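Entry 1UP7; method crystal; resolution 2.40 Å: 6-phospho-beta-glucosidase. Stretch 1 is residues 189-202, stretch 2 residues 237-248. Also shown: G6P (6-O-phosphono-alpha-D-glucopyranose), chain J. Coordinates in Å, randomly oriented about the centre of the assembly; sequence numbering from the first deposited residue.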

# COMPACT_ATOMS: atom_id res chain seq x y z
N TYR A 189 6.46 18.92 -8.34
CA TYR A 189 5.21 19.35 -8.94
C TYR A 189 4.25 18.17 -8.93
O TYR A 189 4.58 17.10 -9.40
CB TYR A 189 5.49 19.70 -10.41
CG TYR A 189 4.28 20.19 -11.19
CD1 TYR A 189 3.21 19.32 -11.47
CD2 TYR A 189 4.18 21.51 -11.58
CE1 TYR A 189 2.08 19.76 -12.15
CE2 TYR A 189 3.09 21.98 -12.25
CZ TYR A 189 2.03 21.11 -12.53
OH TYR A 189 0.94 21.62 -13.21
N TYR A 190 3.04 18.38 -8.44
CA TYR A 190 2.06 17.29 -8.40
C TYR A 190 0.66 17.84 -8.24
O TYR A 190 0.46 18.97 -7.79
CB TYR A 190 2.36 16.30 -7.25
CG TYR A 190 2.49 16.97 -5.88
CD1 TYR A 190 3.68 17.60 -5.50
CD2 TYR A 190 1.44 16.96 -4.99
CE1 TYR A 190 3.78 18.21 -4.24
CE2 TYR A 190 1.53 17.55 -3.77
CZ TYR A 190 2.70 18.17 -3.39
OH TYR A 190 2.76 18.77 -2.15
N GLY A 191 -0.29 17.01 -8.57
CA GLY A 191 -1.69 17.30 -8.40
C GLY A 191 -2.43 16.72 -9.59
O GLY A 191 -1.99 15.78 -10.26
N LEU A 192 -3.58 17.30 -9.84
CA LEU A 192 -4.37 16.92 -10.98
C LEU A 192 -4.23 18.08 -11.97
O LEU A 192 -3.91 19.20 -11.60
CB LEU A 192 -5.82 16.76 -10.54
CG LEU A 192 -6.33 15.36 -10.17
CD1 LEU A 192 -5.30 14.34 -9.67
CD2 LEU A 192 -7.54 15.45 -9.25
N ASN A 193 -4.43 17.77 -13.23
CA ASN A 193 -4.61 18.79 -14.25
C ASN A 193 -5.57 19.91 -13.81
O ASN A 193 -6.69 19.64 -13.39
CB ASN A 193 -5.11 18.09 -15.51
CG ASN A 193 -5.17 19.01 -16.72
OD1 ASN A 193 -6.19 19.05 -17.40
ND2 ASN A 193 -4.09 19.74 -17.00
N HIS A 194 -5.12 21.16 -13.87
CA HIS A 194 -5.88 22.29 -13.30
C HIS A 194 -6.09 22.26 -11.81
O HIS A 194 -6.98 22.95 -11.31
CB HIS A 194 -7.25 22.41 -13.98
CG HIS A 194 -7.14 22.65 -15.44
ND1 HIS A 194 -7.79 21.88 -16.38
CD2 HIS A 194 -6.34 23.50 -16.13
CE1 HIS A 194 -7.45 22.29 -17.59
NE2 HIS A 194 -6.56 23.27 -17.46
N LEU A 195 -5.26 21.49 -11.10
CA LEU A 195 -5.38 21.30 -9.66
C LEU A 195 -4.03 20.81 -9.16
O LEU A 195 -3.89 19.71 -8.61
CB LEU A 195 -6.48 20.29 -9.39
CG LEU A 195 -7.08 20.29 -7.99
CD1 LEU A 195 -8.17 21.32 -7.86
CD2 LEU A 195 -7.59 18.92 -7.65
N SER A 196 -3.02 21.63 -9.40
CA SER A 196 -1.65 21.22 -9.21
C SER A 196 -0.92 22.22 -8.32
O SER A 196 -1.38 23.37 -8.15
CB SER A 196 -0.96 21.10 -10.57
OG SER A 196 -0.91 22.37 -11.24
N PHE A 197 0.20 21.76 -7.77
CA PHE A 197 0.89 22.44 -6.69
C PHE A 197 2.38 22.31 -6.93
O PHE A 197 2.86 21.27 -7.37
CB PHE A 197 0.47 21.83 -5.34
CG PHE A 197 -1.02 21.84 -5.12
CD1 PHE A 197 -1.83 20.82 -5.65
CD2 PHE A 197 -1.63 22.90 -4.44
CE1 PHE A 197 -3.20 20.83 -5.48
CE2 PHE A 197 -2.98 22.92 -4.24
CZ PHE A 197 -3.79 21.88 -4.76
N ILE A 198 3.12 23.37 -6.67
CA ILE A 198 4.57 23.31 -6.73
C ILE A 198 5.09 23.52 -5.33
O ILE A 198 4.76 24.52 -4.67
CB ILE A 198 5.14 24.36 -7.75
CG1 ILE A 198 4.65 24.06 -9.16
CG2 ILE A 198 6.69 24.40 -7.71
CD1 ILE A 198 4.87 25.19 -10.17
N GLU A 199 5.92 22.58 -4.90
CA GLU A 199 6.45 22.58 -3.55
C GLU A 199 7.90 23.06 -3.53
O GLU A 199 8.32 23.74 -2.58
CB GLU A 199 6.33 21.16 -2.96
CG GLU A 199 6.43 21.07 -1.45
CD GLU A 199 5.88 19.75 -0.92
OE1 GLU A 199 5.10 19.06 -1.61
OE2 GLU A 199 6.22 19.39 0.21
N LYS A 200 8.64 22.72 -4.58
CA LYS A 200 10.06 23.07 -4.68
C LYS A 200 10.42 23.52 -6.08
O LYS A 200 9.88 23.01 -7.06
CB LYS A 200 10.99 21.89 -4.25
CG LYS A 200 10.64 21.27 -2.87
CD LYS A 200 11.76 21.37 -1.85
CE LYS A 200 11.43 22.31 -0.67
NZ LYS A 200 12.71 23.08 -0.23
N VAL A 201 11.33 24.48 -6.18
CA VAL A 201 11.84 24.92 -7.46
C VAL A 201 13.35 24.86 -7.45
O VAL A 201 14.00 25.42 -6.56
CB VAL A 201 11.41 26.35 -7.85
CG1 VAL A 201 12.02 26.72 -9.19
CG2 VAL A 201 9.92 26.43 -7.97
N PHE A 202 13.90 24.19 -8.45
CA PHE A 202 15.34 24.11 -8.64
C PHE A 202 15.71 24.70 -10.01
O PHE A 202 15.07 24.38 -11.02
CB PHE A 202 15.83 22.65 -8.60
CG PHE A 202 15.63 21.94 -7.28
CD1 PHE A 202 14.44 21.25 -7.01
CD2 PHE A 202 16.64 21.92 -6.33
CE1 PHE A 202 14.27 20.58 -5.79
CE2 PHE A 202 16.48 21.25 -5.11
CZ PHE A 202 15.29 20.58 -4.84
N ARG A 237 2.53 27.68 1.79
CA ARG A 237 3.87 27.31 1.31
C ARG A 237 3.87 26.37 0.09
O ARG A 237 4.69 25.47 -0.04
CB ARG A 237 4.77 26.77 2.43
CG ARG A 237 5.18 27.80 3.44
CD ARG A 237 6.45 27.44 4.20
NE ARG A 237 7.67 28.02 3.61
CZ ARG A 237 7.71 29.04 2.73
NH1 ARG A 237 6.60 29.62 2.29
NH2 ARG A 237 8.88 29.47 2.27
N LEU A 238 2.94 26.62 -0.81
CA LEU A 238 2.86 25.93 -2.10
C LEU A 238 2.55 26.98 -3.17
O LEU A 238 1.78 27.94 -2.94
CB LEU A 238 1.71 24.89 -2.13
CG LEU A 238 1.67 23.66 -1.20
CD1 LEU A 238 0.35 22.86 -1.36
CD2 LEU A 238 2.87 22.77 -1.49
N ILE A 239 3.15 26.81 -4.33
CA ILE A 239 2.74 27.64 -5.45
C ILE A 239 1.61 26.88 -6.11
O ILE A 239 1.73 25.71 -6.44
CB ILE A 239 3.88 27.95 -6.46
CG1 ILE A 239 4.97 28.80 -5.82
CG2 ILE A 239 3.34 28.70 -7.69
CD1 ILE A 239 6.33 28.42 -6.24
N VAL A 240 0.49 27.56 -6.29
CA VAL A 240 -0.75 26.91 -6.62
C VAL A 240 -1.17 27.19 -8.08
O VAL A 240 -0.99 28.27 -8.60
CB VAL A 240 -1.84 27.35 -5.60
CG1 VAL A 240 -2.51 28.72 -5.95
CG2 VAL A 240 -2.86 26.29 -5.49
N ASN A 241 -1.68 26.18 -8.76
CA ASN A 241 -2.30 26.40 -10.08
C ASN A 241 -3.38 27.49 -9.95
O ASN A 241 -4.16 27.48 -9.03
CB ASN A 241 -2.90 25.08 -10.59
CG ASN A 241 -3.38 25.13 -12.07
OD1 ASN A 241 -4.20 25.96 -12.47
ND2 ASN A 241 -2.88 24.18 -12.87
N PRO A 242 -3.40 28.45 -10.87
CA PRO A 242 -4.35 29.59 -10.79
C PRO A 242 -5.81 29.12 -10.76
O PRO A 242 -6.66 29.82 -10.22
CB PRO A 242 -4.09 30.39 -12.09
CG PRO A 242 -2.75 29.91 -12.62
CD PRO A 242 -2.54 28.50 -12.08
N TYR A 243 -6.07 27.94 -11.28
CA TYR A 243 -7.40 27.34 -11.23
C TYR A 243 -7.90 27.05 -9.83
O TYR A 243 -9.10 26.82 -9.65
CB TYR A 243 -7.44 26.06 -12.03
CG TYR A 243 -7.62 26.27 -13.51
CD1 TYR A 243 -6.53 26.64 -14.33
CD2 TYR A 243 -8.88 26.09 -14.11
CE1 TYR A 243 -6.71 26.84 -15.71
CE2 TYR A 243 -9.08 26.29 -15.46
CZ TYR A 243 -8.00 26.65 -16.26
OH TYR A 243 -8.21 26.85 -17.61
N LEU A 244 -6.98 27.04 -8.86
CA LEU A 244 -7.36 26.83 -7.47
C LEU A 244 -8.21 27.99 -6.99
O LEU A 244 -8.91 27.85 -6.02
CB LEU A 244 -6.13 26.63 -6.56
CG LEU A 244 -5.83 25.18 -6.16
CD1 LEU A 244 -7.07 24.35 -5.69
CD2 LEU A 244 -5.13 24.45 -7.33
N ARG A 245 -8.15 29.11 -7.69
CA ARG A 245 -8.95 30.29 -7.34
C ARG A 245 -10.44 29.94 -7.28
O ARG A 245 -11.16 30.51 -6.48
CB ARG A 245 -8.80 31.39 -8.38
CG ARG A 245 -7.62 32.33 -8.17
CD ARG A 245 -7.45 33.30 -9.39
NE ARG A 245 -7.82 32.55 -10.60
CZ ARG A 245 -8.16 33.07 -11.77
NH1 ARG A 245 -8.22 34.40 -11.92
NH2 ARG A 245 -8.45 32.26 -12.80
N TYR A 246 -10.88 29.01 -8.13
CA TYR A 246 -12.30 28.63 -8.20
C TYR A 246 -12.75 27.89 -6.97
O TYR A 246 -13.92 27.98 -6.61
CB TYR A 246 -12.63 27.79 -9.45
CG TYR A 246 -12.38 28.55 -10.74
CD1 TYR A 246 -13.25 29.54 -11.17
CD2 TYR A 246 -11.25 28.28 -11.52
CE1 TYR A 246 -13.00 30.26 -12.34
CE2 TYR A 246 -10.98 28.99 -12.69
CZ TYR A 246 -11.86 29.99 -13.08
OH TYR A 246 -11.60 30.69 -14.24
N TYR A 247 -11.82 27.18 -6.34
CA TYR A 247 -12.06 26.49 -5.09
C TYR A 247 -11.91 27.40 -3.90
O TYR A 247 -12.82 27.46 -3.10
CB TYR A 247 -11.11 25.33 -4.97
CG TYR A 247 -11.35 24.26 -5.98
CD1 TYR A 247 -10.81 24.35 -7.26
CD2 TYR A 247 -12.10 23.15 -5.65
CE1 TYR A 247 -11.01 23.38 -8.19
CE2 TYR A 247 -12.30 22.12 -6.58
CZ TYR A 247 -11.76 22.25 -7.84
OH TYR A 247 -11.93 21.27 -8.77
N LEU A 248 -10.79 28.14 -3.81
CA LEU A 248 -10.43 28.85 -2.59
C LEU A 248 -10.92 30.31 -2.57
O LEU A 248 -10.95 30.97 -1.53
CB LEU A 248 -8.92 28.80 -2.40
CG LEU A 248 -8.42 27.40 -2.03
CD1 LEU A 248 -7.01 27.38 -2.48
CD2 LEU A 248 -8.57 27.10 -0.52
C1 G6P J . -5.32 27.83 -19.92
C2 G6P J . -5.59 26.35 -19.53
C3 G6P J . -6.19 25.61 -20.72
C4 G6P J . -7.51 26.28 -21.06
C5 G6P J . -7.21 27.73 -21.50
C6 G6P J . -8.50 28.48 -21.81
O1 G6P J . -4.81 28.65 -18.85
O2 G6P J . -4.42 25.65 -19.11
O3 G6P J . -6.36 24.21 -20.48
O4 G6P J . -8.23 25.53 -22.04
O5 G6P J . -6.51 28.47 -20.46
O6 G6P J . -8.30 29.45 -22.82
P G6P J . -9.53 29.93 -23.75
O1P G6P J . -8.91 30.80 -24.83
O2P G6P J . -10.59 30.75 -23.04
O3P G6P J . -10.14 28.70 -24.35

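Between residues 195-202 and the short strand 239-240 the evidence for antiparallel pairing is the register: Phe197 lies opposite Val240 with CA atoms 4.8 Å apart, and Ile198 opposite Ile239 at 4.9 Å. The second pair is the hydrogen-bonded one. Ile198 N donates to Ile239 O at 2.7 Å and Ile239 N returns a bond to Ile198 O at 2.8 Å, both nearly straight, with N-H...O angles of 164° and 162°. Two residues along, past the Phe197/Val240 pair, Asn241 N donates to Ser196 O at 2.9 Å (163°), extending the ladder beyond the strand. Between these bonds Phe197 CA approaches Ile239 O at 3.4 Å, a CA-H...O contact typical of a non-hydrogen-bonded antiparallel position. In all, the contact buries 736 Å².

His194 has the largest covered area, 87 Å². It occupies the type II turn from Leu192 to Leu195, and its positive phi of 63° suits the third position of such a turn. Its ring meets that of Tyr243 obliquely, with centroids 4.2 Å apart and planes at 37°; His194 CD2 comes within 3.4 Å of Tyr243 CE1. His194 CB lies over the tyrosine face, 4.2 Å from the ring centroid and 23° off the normal, which fits a CH-pi contact. The sugar phosphate lies at the edges of both rings. His194 NE2 and G6P O3 are hydrogen-bonded at 3.2 Å, and Tyr243 OH is 3.3 Å from G6P C2.

Leu238 and Ile239 follow, each with 79 Å² covered, and their partners differ. Leu238 CD1 packs 3.7 Å from Phe197 CD2, while Leu238 CD2 lies 3.9 Å from Glu199 CG, so the leucine meets both aromatic carbon and the aliphatic part of an acidic side chain. The phenylalanine ring also receives Val240 CG2 at 3.6 Å from its CE2 and Leu244 CD2 at 3.9 Å from its CZ, forming an apolar cluster on the sheet face that carries Phe197 and Val240. Ile239 shares the other face with Ile198: the two CB atoms are 4.0 Å apart, as expected for directly paired residues.

Asn241 ties its own segment to the neighbouring strand through both ends of its side-chain amide. Its ND2 donates to Ser196 OG at 3.1 Å (164°), and Ser196 OG in turn donates to Tyr189 OH at 2.8 Å. Its OD1 accepts from Tyr243 N at 3.0 Å, so the amide satisfies both ends while bracing the segment that carries the tyrosine. Further along, Leu195 CD1 touches Tyr247 CE1 at 3.5 Å and Leu244 CD1 at 3.9 Å, adding apolar contact.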